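Local coordinates for alpha-glucosidase ([Eubacterium] rectale, PDB 6PNR), which probably hydrolyses alpha-linked sulfoquinovosides, such as those derived from sulfolipids, as a sulfoquinovosidase of glycosyl hydrolase family 31, at residues Gln169-Ser174 / Gly480-Gly485; Tyr179-Ser184 / Thr225-Arg230; Arg263-Ala268 / Arg543-Val548; Arg502-Phe507 / Asp537-Glu542. All blocks are in the same frame, centred on the assembly; numbering follows the deposited sequence.

In the fold
The four contacts fall into two pairs. Interactions 1 and 2 lie about 8 Å apart between centres and meet on neighbouring strands of one antiparallel sheet, where Thr-171 OG1 and His-181 ND1 are 2.8 Å apart in a probable hydrogen bond; interaction 1 joins this sheet to the family 31 TIM-barrel region. Interactions 3 and 4, about 12 Å apart between centres, share helix 538-568 in that region and are tied by the salt bridge from Arg-263 NH2 to Glu-538 OE2. The pairs are far apart, with about 34 Å between the centres of interactions 1 and 3. The side chain of Phe-507, in interaction 4, lies about 14 Å from the bound aza-sugar inhibitor.

Interaction 1: residues Gln169-Ser174 / Gly480-Gly485; sequences QPTFVS and GMMGCG
Thr-171 and Met-482 face each other with their CA atoms 7.4 Å apart, and Val-173 and Met-481 keep the same spacing; strand 168-174 passes the end of helix 469-481, and no hydrogen bond joins the two segments. The helix ends in a Schellman motif: Gly-483 has positive phi (92°), and its N bonds back to Gly-480 O. On the other segment the chain turns a corner at Pro-170, the centre of an inverse gamma turn.

Met-482 reaches the strand with a chain bent at chi2 and chi3. Its SD lies 3.5 Å from Thr-171 O and also touches Thr-171 CB, while the terminal CE lies 4.1 Å from Val-173 CG2. The contact joins the C-terminal end of helix 469-481, in the family 31 TIM-barrel region, to a strand of the eight-stranded antiparallel sheet formed by the earlier part of the chain. Val-173 and Met-481 cross at about a right angle. Val-173 CG1 is anti to the backbone N (chi1 175°), which puts it 3.9 Å from Met-481 CE; CG2 also touches that methyl. Beside them, Gln-169 NE2 donates to Thr-171 OG1 at 2.8 Å, nearly in the amide plane, and the same hydroxyl is hydrogen-bonded to His-181 ND1. Leu-220 and Ile-224 of helix 217-228 also pack on Val-173.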
# COMPACT_ATOMS: atom_id res chain seq x y z
N GLN A 169 5.96 21.02 4.01
CA GLN A 169 6.38 21.90 5.09
C GLN A 169 5.55 21.58 6.33
O GLN A 169 4.34 21.36 6.20
CB GLN A 169 6.23 23.38 4.72
CG GLN A 169 7.03 24.32 5.62
CD GLN A 169 6.95 25.78 5.19
OE1 GLN A 169 7.37 26.14 4.09
NE2 GLN A 169 6.41 26.62 6.07
N PRO A 170 6.16 21.54 7.51
CA PRO A 170 5.39 21.26 8.73
C PRO A 170 4.69 22.50 9.26
O PRO A 170 4.97 22.99 10.36
CB PRO A 170 6.48 20.74 9.68
CG PRO A 170 7.69 21.60 9.30
CD PRO A 170 7.61 21.69 7.79
N THR A 171 3.76 23.02 8.46
CA THR A 171 3.08 24.29 8.70
C THR A 171 1.68 24.17 8.10
O THR A 171 1.55 23.71 6.96
CB THR A 171 3.83 25.45 8.02
OG1 THR A 171 5.25 25.27 8.22
CG2 THR A 171 3.38 26.81 8.57
N PHE A 172 0.65 24.57 8.84
CA PHE A 172 -0.68 24.62 8.25
C PHE A 172 -1.42 25.86 8.74
O PHE A 172 -1.06 26.48 9.74
CB PHE A 172 -1.49 23.34 8.55
CG PHE A 172 -1.94 23.20 9.98
CD1 PHE A 172 -1.14 22.58 10.92
CD2 PHE A 172 -3.17 23.70 10.38
CE1 PHE A 172 -1.55 22.46 12.25
CE2 PHE A 172 -3.59 23.58 11.69
CZ PHE A 172 -2.79 22.95 12.62
N VAL A 173 -2.46 26.21 7.98
CA VAL A 173 -3.36 27.32 8.27
C VAL A 173 -4.72 26.73 8.58
O VAL A 173 -5.22 25.88 7.84
CB VAL A 173 -3.46 28.28 7.08
CG1 VAL A 173 -4.51 29.38 7.34
CG2 VAL A 173 -2.10 28.89 6.77
N SER A 174 -5.35 27.19 9.66
CA SER A 174 -6.66 26.73 10.08
C SER A 174 -7.73 27.77 9.79
O SER A 174 -7.46 28.97 9.75
CB SER A 174 -6.67 26.39 11.58
OG SER A 174 -8.00 26.35 12.08
N GLY A 480 0.92 29.14 -1.93
CA GLY A 480 0.65 30.53 -1.61
C GLY A 480 0.21 30.71 -0.17
O GLY A 480 0.59 31.69 0.48
N MET A 481 -0.58 29.77 0.35
CA MET A 481 -0.97 29.83 1.75
C MET A 481 0.23 29.64 2.68
O MET A 481 0.16 30.02 3.86
CB MET A 481 -2.06 28.79 2.05
CG MET A 481 -3.41 29.09 1.40
SD MET A 481 -4.08 30.72 1.87
CE MET A 481 -4.23 30.52 3.64
N MET A 482 1.33 29.09 2.18
CA MET A 482 2.57 28.98 2.94
C MET A 482 3.48 30.19 2.78
O MET A 482 4.57 30.19 3.36
CB MET A 482 3.34 27.72 2.52
CG MET A 482 2.54 26.45 2.68
SD MET A 482 2.44 25.90 4.41
CE MET A 482 0.99 26.78 5.02
N GLY A 483 3.08 31.20 2.02
CA GLY A 483 3.91 32.37 1.82
C GLY A 483 4.83 32.34 0.62
O GLY A 483 5.65 33.25 0.45
N CYS A 484 4.74 31.30 -0.23
CA CYS A 484 5.44 31.28 -1.51
C CYS A 484 4.44 31.75 -2.56
O CYS A 484 3.65 30.96 -3.10
CB CYS A 484 6.00 29.89 -1.82
SG CYS A 484 7.41 29.46 -0.79
N GLY A 485 4.46 33.06 -2.83
CA GLY A 485 3.45 33.73 -3.63
C GLY A 485 3.72 33.83 -5.11
O GLY A 485 2.86 34.35 -5.84

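Interaction 2: residues Tyr179-Ser184 / Thr225-Arg230; sequences YLHVDS and TTYFGR
Aromatic packing joins strand 178-182 to the last turn of helix 217-228, with His-181 and Tyr-179 meeting Phe-228 and Tyr-227. At its middle is a T-shaped stack: the edge of Phe-228 points at the face of His-181, planes at 90° and centroids 4.8 Å apart. Phe-228 CZ stands over the imidazole, offset toward its rim and 3.5 Å from His-181 ND1. That nitrogen is hydrogen-bonded to Thr-171 OG1 on the adjacent strand, which helps fix the ring's rotation.

Tyr-227 comes in beside the stack, its CE2 lying 3.9 Å from His-181 CD2, which sits near the plane of the phenol ring. Tyr-227 CD2 in turn lies over the centre of the Phe-228 ring. Tyr-179 and Tyr-227 cross at about a right angle, with Tyr-179 OH 3.6 Å from Tyr-227 CB, and Tyr-179 CE1 touches Phe-228 CE2. The hydroxyl of Tyr-179 is hydrogen-bonded to Glu-212 and Arg-210 of strand 208-213, and Arg-210 also makes a cation-pi contact with Tyr-227. The helix end packs on a sheet in which strand 178-182 runs between strands 168-174 and 208-213, while Ala-445 touches both His-181 and Phe-228.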
# COMPACT_ATOMS: atom_id res chain seq x y z
N TYR A 179 -2.11 30.22 11.91
CA TYR A 179 -1.19 29.25 11.35
C TYR A 179 -0.34 28.69 12.48
O TYR A 179 -0.13 29.35 13.50
CB TYR A 179 -0.29 29.84 10.24
CG TYR A 179 0.93 30.62 10.71
CD1 TYR A 179 2.15 29.99 10.95
CD2 TYR A 179 0.87 32.00 10.85
CE1 TYR A 179 3.26 30.71 11.35
CE2 TYR A 179 1.98 32.72 11.25
CZ TYR A 179 3.16 32.08 11.51
OH TYR A 179 4.25 32.83 11.91
N LEU A 180 0.11 27.46 12.29
CA LEU A 180 0.95 26.77 13.26
C LEU A 180 2.14 26.21 12.51
O LEU A 180 1.98 25.57 11.46
CB LEU A 180 0.18 25.65 13.98
CG LEU A 180 0.88 24.82 15.07
CD1 LEU A 180 -0.16 24.20 15.98
CD2 LEU A 180 1.77 23.74 14.49
N HIS A 181 3.33 26.44 13.05
CA HIS A 181 4.57 25.96 12.46
C HIS A 181 5.32 25.13 13.50
O HIS A 181 5.43 25.54 14.66
CB HIS A 181 5.47 27.12 12.02
CG HIS A 181 6.79 26.67 11.48
ND1 HIS A 181 6.89 25.85 10.38
CD2 HIS A 181 8.05 26.89 11.91
CE1 HIS A 181 8.17 25.60 10.14
NE2 HIS A 181 8.90 26.22 11.06
N VAL A 182 5.82 23.97 13.08
CA VAL A 182 6.70 23.16 13.90
C VAL A 182 8.13 23.40 13.42
O VAL A 182 8.46 23.10 12.27
CB VAL A 182 6.35 21.66 13.83
CG1 VAL A 182 7.27 20.84 14.75
CG2 VAL A 182 4.88 21.43 14.20
N ASP A 183 8.97 23.92 14.31
CA ASP A 183 10.34 24.31 13.96
C ASP A 183 11.23 23.07 13.98
O ASP A 183 12.01 22.82 14.90
CB ASP A 183 10.84 25.38 14.93
CG ASP A 183 12.17 26.00 14.50
OD1 ASP A 183 12.75 25.57 13.47
OD2 ASP A 183 12.65 26.92 15.19
N SER A 184 11.12 22.28 12.91
CA SER A 184 11.90 21.05 12.80
C SER A 184 11.98 20.68 11.33
O SER A 184 11.04 20.90 10.57
CB SER A 184 11.26 19.92 13.60
OG SER A 184 11.91 18.68 13.33
N THR A 225 4.61 35.59 6.24
CA THR A 225 5.79 35.96 5.47
C THR A 225 6.71 36.90 6.24
O THR A 225 7.91 36.93 5.97
CB THR A 225 5.36 36.59 4.14
OG1 THR A 225 4.45 37.67 4.39
CG2 THR A 225 4.66 35.55 3.28
N THR A 226 6.18 37.67 7.20
CA THR A 226 7.08 38.35 8.13
C THR A 226 7.98 37.33 8.84
O THR A 226 9.18 37.57 9.03
CB THR A 226 6.29 39.17 9.15
OG1 THR A 226 5.65 40.27 8.49
CG2 THR A 226 7.23 39.73 10.25
N TYR A 227 7.44 36.16 9.17
CA TYR A 227 8.23 35.15 9.86
C TYR A 227 9.12 34.36 8.91
O TYR A 227 10.30 34.16 9.18
CB TYR A 227 7.32 34.20 10.64
CG TYR A 227 8.10 33.10 11.35
CD1 TYR A 227 8.99 33.41 12.36
CD2 TYR A 227 7.95 31.77 10.98
CE1 TYR A 227 9.72 32.42 13.00
CE2 TYR A 227 8.67 30.77 11.62
CZ TYR A 227 9.55 31.10 12.63
OH TYR A 227 10.28 30.12 13.27
N PHE A 228 8.56 33.86 7.80
CA PHE A 228 9.32 32.98 6.92
C PHE A 228 10.14 33.72 5.87
O PHE A 228 11.19 33.23 5.45
CB PHE A 228 8.39 32.00 6.21
CG PHE A 228 7.81 30.93 7.10
CD1 PHE A 228 8.62 29.96 7.67
CD2 PHE A 228 6.44 30.88 7.34
CE1 PHE A 228 8.09 28.97 8.47
CE2 PHE A 228 5.90 29.87 8.15
CZ PHE A 228 6.73 28.92 8.71
N GLY A 229 9.66 34.89 5.42
CA GLY A 229 10.34 35.63 4.38
C GLY A 229 9.43 36.06 3.25
O GLY A 229 8.33 35.53 3.09
N ARG A 230 9.88 37.05 2.46
CA ARG A 230 9.14 37.51 1.29
C ARG A 230 10.05 37.48 0.07
O ARG A 230 11.26 37.70 0.17
CB ARG A 230 8.58 38.93 1.50
CG ARG A 230 7.29 38.91 2.32
CD ARG A 230 6.90 40.26 2.84
NE ARG A 230 5.87 40.14 3.87
CZ ARG A 230 5.60 41.10 4.75
NH1 ARG A 230 6.27 42.24 4.71
NH2 ARG A 230 4.65 40.92 5.67

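Interaction 3: residues Arg263-Ala268 / Arg543-Val548; sequences RNIKVA and RLARLV
Ile-265 lies against helix 538-568 through three parts of its side chain, each meeting a different residue. CG1, placed anti to the carbonyl carbon (chi1 -60°), lies against Ala-545, 3.8 Å from its CB and equally close to its backbone N. CD1 goes on to Leu-544 CD2 at 4.2 Å, the two side chains crossing at about a right angle, and CG2 faces Val-548 CG2 at the same separation. Ala-545 CB also sits 3.6 Å from Asn-264 O, so the small side chain is met by both the isoleucine and the backbone before it.

Residues 263-266 link helix 250-262 to strand 267-271 of the parallel sheet, whose first residues close the segment. This is the alpha-to-beta connection of a TIM barrel, here packed against a later helix of the same barrel region. Leu-242 of the adjoining strand 242-245 touches Ile-265, Leu-544 and Val-548.

Farther along, Val-548 CG1 approaches Lys-266 O to 3.4 Å and Lys-266 CB to 4.0 Å. The extended lysine chain runs on past residues 543-548, and its NZ forms a salt bridge with Asp-549, the next residue of helix 538-568. A water spans the two backbones, accepting from Lys-266 N at 3.0 Å and donating to Ala-545 O at 2.8 Å; its further bond to Asn-264 O is weak.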
# COMPACT_ATOMS: atom_id res chain seq x y z
N ARG A 263 7.09 33.86 -36.15
CA ARG A 263 5.67 33.62 -36.01
C ARG A 263 4.99 34.65 -35.11
O ARG A 263 3.85 34.43 -34.68
CB ARG A 263 5.42 32.20 -35.47
CG ARG A 263 5.14 31.15 -36.56
CD ARG A 263 6.20 31.11 -37.64
NE ARG A 263 6.16 29.85 -38.37
CZ ARG A 263 7.15 29.38 -39.12
NH1 ARG A 263 8.28 30.08 -39.25
NH2 ARG A 263 7.02 28.22 -39.73
N ASN A 264 5.68 35.75 -34.79
CA ASN A 264 5.10 36.87 -34.04
C ASN A 264 4.72 36.49 -32.61
O ASN A 264 3.82 37.10 -32.01
CB ASN A 264 3.89 37.46 -34.77
CG ASN A 264 4.22 37.89 -36.17
OD1 ASN A 264 5.30 38.43 -36.43
ND2 ASN A 264 3.31 37.61 -37.10
N ILE A 265 5.39 35.50 -32.04
CA ILE A 265 5.28 35.22 -30.62
C ILE A 265 6.31 36.08 -29.90
O ILE A 265 7.50 36.03 -30.22
CB ILE A 265 5.51 33.72 -30.33
CG1 ILE A 265 4.47 32.86 -31.06
CG2 ILE A 265 5.48 33.47 -28.83
CD1 ILE A 265 4.89 31.40 -31.18
N LYS A 266 5.85 36.87 -28.93
CA LYS A 266 6.76 37.69 -28.14
C LYS A 266 7.59 36.82 -27.21
O LYS A 266 7.05 35.98 -26.48
CB LYS A 266 5.98 38.73 -27.33
CG LYS A 266 5.40 39.84 -28.17
CD LYS A 266 4.26 40.53 -27.42
CE LYS A 266 3.91 41.86 -28.06
NZ LYS A 266 2.95 42.64 -27.22
N VAL A 267 8.90 37.04 -27.20
CA VAL A 267 9.82 36.20 -26.43
C VAL A 267 10.53 37.08 -25.41
O VAL A 267 11.17 38.07 -25.78
CB VAL A 267 10.83 35.48 -27.34
CG1 VAL A 267 11.83 34.68 -26.52
CG2 VAL A 267 10.08 34.57 -28.32
N ALA A 268 10.40 36.72 -24.13
CA ALA A 268 11.17 37.35 -23.06
C ALA A 268 12.56 36.73 -22.94
O ALA A 268 13.53 37.43 -22.66
CB ALA A 268 10.43 37.25 -21.73
N ARG A 543 -1.94 30.57 -32.33
CA ARG A 543 -2.70 30.65 -31.09
C ARG A 543 -1.83 31.12 -29.93
O ARG A 543 -2.25 31.94 -29.11
CB ARG A 543 -3.31 29.29 -30.76
CG ARG A 543 -4.52 28.91 -31.61
CD ARG A 543 -4.88 27.46 -31.35
NE ARG A 543 -6.09 27.05 -32.06
CZ ARG A 543 -7.32 27.24 -31.58
NH1 ARG A 543 -7.48 27.84 -30.41
NH2 ARG A 543 -8.37 26.83 -32.27
N LEU A 544 -0.61 30.57 -29.82
CA LEU A 544 0.27 30.94 -28.72
C LEU A 544 0.64 32.42 -28.79
O LEU A 544 0.75 33.09 -27.76
CB LEU A 544 1.52 30.04 -28.75
CG LEU A 544 2.54 30.22 -27.64
CD1 LEU A 544 1.87 30.00 -26.29
CD2 LEU A 544 3.67 29.22 -27.84
N ALA A 545 0.83 32.95 -30.01
CA ALA A 545 1.08 34.38 -30.16
C ALA A 545 -0.00 35.21 -29.48
O ALA A 545 0.29 36.18 -28.78
CB ALA A 545 1.17 34.74 -31.65
N ARG A 546 -1.27 34.83 -29.68
CA ARG A 546 -2.36 35.51 -29.01
C ARG A 546 -2.28 35.37 -27.49
O ARG A 546 -2.39 36.36 -26.75
CB ARG A 546 -3.69 34.99 -29.53
CG ARG A 546 -4.90 35.32 -28.65
CD ARG A 546 -6.18 34.84 -29.31
NE ARG A 546 -7.36 35.07 -28.51
CZ ARG A 546 -7.73 34.31 -27.48
NH1 ARG A 546 -6.99 33.26 -27.11
NH2 ARG A 546 -8.84 34.61 -26.82
N LEU A 547 -2.06 34.14 -27.00
CA LEU A 547 -2.03 33.92 -25.56
C LEU A 547 -0.89 34.71 -24.91
O LEU A 547 -1.07 35.31 -23.84
CB LEU A 547 -1.88 32.42 -25.25
CG LEU A 547 -2.96 31.49 -25.84
CD1 LEU A 547 -2.67 30.02 -25.54
CD2 LEU A 547 -4.37 31.85 -25.37
N VAL A 548 0.28 34.71 -25.54
CA VAL A 548 1.41 35.44 -24.98
C VAL A 548 1.16 36.94 -25.04
O VAL A 548 1.50 37.68 -24.11
CB VAL A 548 2.70 35.02 -25.70
CG1 VAL A 548 3.84 35.95 -25.35
CG2 VAL A 548 3.05 33.55 -25.36
O HOH W 1 2.92 37.27 -28.76

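Interaction 4: residues Arg502-Phe507 / Asp537-Glu542; sequences RTKELF and DEDTME
A salt-bridge network at two capped helix starts joins helix 504-514 to helix 538-568, with Lys-504 of the first reaching Asp-537 and Asp-539 of the second. Lys-504 NZ donates to Asp-537 OD2 and to Asp-539 OD2, each at 2.8 Å. The lysine chain, extended beyond CG, crosses both aspartates at about a right angle. Asp-539 OD2 receives the ammonium on its anti lone pair, whereas Asp-537 OD2 is met on the syn side, 29° out of the carboxylate plane.

Asp-537 is the N-cap of its helix, and the oxygen that binds the lysine also does the capping. Thr-540 N donates to Asp-537 OD2 at 2.9 Å in a bent bond (138°) and Thr-540 OG1 to the same atom at 2.7 Å, both on the anti side and tilted out of the carboxylate plane. Three donors thus hold one oxygen, and the ammonium together with the helix N-terminus would probably stabilise its negative charge. Thr-503 caps the other helix, its OG1 accepting from Leu-506 N.

Next to the charged group, Lys-504 and Thr-540 slide past each other in opposite directions, Lys-504 CE coming within 3.4 Å of Thr-540 OG1. That hydroxyl is anti to the carbonyl carbon (chi1 -58°), on the lysine side, while Thr-540 CG2 meets Phe-507 CD1 at 4.0 Å. Asp-539 OD2 has a second charged partner in Arg-543, one turn on. Phe-532 packs on both Lys-504 and Thr-540, while Tyr-534 touches Phe-507, so the chain leading from helix 504-514 to helix 538-568 lines the junction between them.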
# COMPACT_ATOMS: atom_id res chain seq x y z
N ARG A 502 2.32 14.06 -24.89
CA ARG A 502 1.66 15.36 -24.89
C ARG A 502 0.92 15.58 -26.20
O ARG A 502 1.45 15.29 -27.28
CB ARG A 502 2.70 16.47 -24.70
CG ARG A 502 2.12 17.88 -24.68
CD ARG A 502 3.26 18.91 -24.78
NE ARG A 502 4.16 18.84 -23.62
CZ ARG A 502 5.46 19.10 -23.68
NH1 ARG A 502 6.03 19.41 -24.84
NH2 ARG A 502 6.21 19.05 -22.59
N THR A 503 -0.29 16.12 -26.11
CA THR A 503 -1.09 16.50 -27.27
C THR A 503 -1.14 18.02 -27.44
O THR A 503 -0.85 18.78 -26.50
CB THR A 503 -2.53 15.99 -27.17
OG1 THR A 503 -3.18 16.68 -26.11
CG2 THR A 503 -2.57 14.46 -26.93
N LYS A 504 -1.50 18.43 -28.66
CA LYS A 504 -1.70 19.85 -28.96
C LYS A 504 -2.72 20.47 -28.02
O LYS A 504 -2.50 21.57 -27.47
CB LYS A 504 -2.15 20.01 -30.41
CG LYS A 504 -2.65 21.42 -30.77
CD LYS A 504 -3.09 21.47 -32.26
CE LYS A 504 -3.74 22.81 -32.61
NZ LYS A 504 -3.80 23.03 -34.10
N GLU A 505 -3.86 19.80 -27.83
CA GLU A 505 -4.91 20.39 -27.00
C GLU A 505 -4.41 20.62 -25.58
O GLU A 505 -4.71 21.65 -24.96
CB GLU A 505 -6.14 19.47 -27.00
CG GLU A 505 -7.33 20.04 -26.20
CD GLU A 505 -8.37 18.99 -25.85
OE1 GLU A 505 -8.07 17.78 -26.01
OE2 GLU A 505 -9.47 19.36 -25.40
N LEU A 506 -3.65 19.67 -25.04
CA LEU A 506 -3.08 19.83 -23.70
C LEU A 506 -2.15 21.03 -23.63
O LEU A 506 -2.21 21.81 -22.68
CB LEU A 506 -2.34 18.56 -23.29
CG LEU A 506 -1.69 18.82 -21.92
CD1 LEU A 506 -2.77 18.87 -20.82
CD2 LEU A 506 -0.63 17.83 -21.63
N PHE A 507 -1.25 21.17 -24.60
CA PHE A 507 -0.35 22.31 -24.58
C PHE A 507 -1.14 23.61 -24.57
O PHE A 507 -0.82 24.54 -23.81
CB PHE A 507 0.62 22.28 -25.76
CG PHE A 507 1.50 23.50 -25.84
CD1 PHE A 507 1.04 24.67 -26.45
CD2 PHE A 507 2.76 23.50 -25.26
CE1 PHE A 507 1.83 25.82 -26.48
CE2 PHE A 507 3.55 24.64 -25.30
CZ PHE A 507 3.09 25.80 -25.91
N ASP A 537 3.53 22.95 -35.01
CA ASP A 537 2.20 23.15 -35.57
C ASP A 537 1.96 24.63 -35.80
O ASP A 537 2.01 25.41 -34.84
CB ASP A 537 1.14 22.59 -34.62
CG ASP A 537 -0.27 22.66 -35.20
OD1 ASP A 537 -0.54 21.93 -36.18
OD2 ASP A 537 -1.10 23.42 -34.66
N GLU A 538 1.67 25.03 -37.05
CA GLU A 538 1.52 26.46 -37.34
C GLU A 538 0.32 27.05 -36.60
O GLU A 538 0.39 28.16 -36.07
CB GLU A 538 1.40 26.70 -38.84
CG GLU A 538 2.67 26.40 -39.63
CD GLU A 538 3.86 27.22 -39.18
OE1 GLU A 538 3.68 28.42 -38.89
OE2 GLU A 538 4.99 26.67 -39.13
N ASP A 539 -0.81 26.32 -36.57
CA ASP A 539 -1.99 26.81 -35.87
C ASP A 539 -1.70 27.05 -34.40
O ASP A 539 -2.17 28.04 -33.81
CB ASP A 539 -3.16 25.83 -36.04
CG ASP A 539 -4.43 26.28 -35.31
OD1 ASP A 539 -5.00 27.31 -35.71
OD2 ASP A 539 -4.84 25.61 -34.34
N THR A 540 -0.90 26.18 -33.79
CA THR A 540 -0.52 26.35 -32.39
C THR A 540 0.33 27.60 -32.19
O THR A 540 0.14 28.34 -31.22
CB THR A 540 0.22 25.11 -31.88
OG1 THR A 540 -0.61 23.96 -32.03
CG2 THR A 540 0.56 25.26 -30.40
N MET A 541 1.27 27.85 -33.11
CA MET A 541 2.10 29.04 -32.96
C MET A 541 1.28 30.32 -33.12
O MET A 541 1.52 31.31 -32.43
CB MET A 541 3.27 29.00 -33.95
CG MET A 541 4.31 27.99 -33.53
SD MET A 541 5.79 27.99 -34.52
CE MET A 541 5.23 27.01 -35.90
N GLU A 542 0.29 30.30 -34.02
CA GLU A 542 -0.58 31.46 -34.16
C GLU A 542 -1.42 31.66 -32.90
O GLU A 542 -1.59 32.80 -32.44
CB GLU A 542 -1.48 31.29 -35.39
CG GLU A 542 -0.70 31.23 -36.70
CD GLU A 542 -1.51 30.62 -37.84
OE1 GLU A 542 -2.76 30.58 -37.73
OE2 GLU A 542 -0.89 30.17 -38.84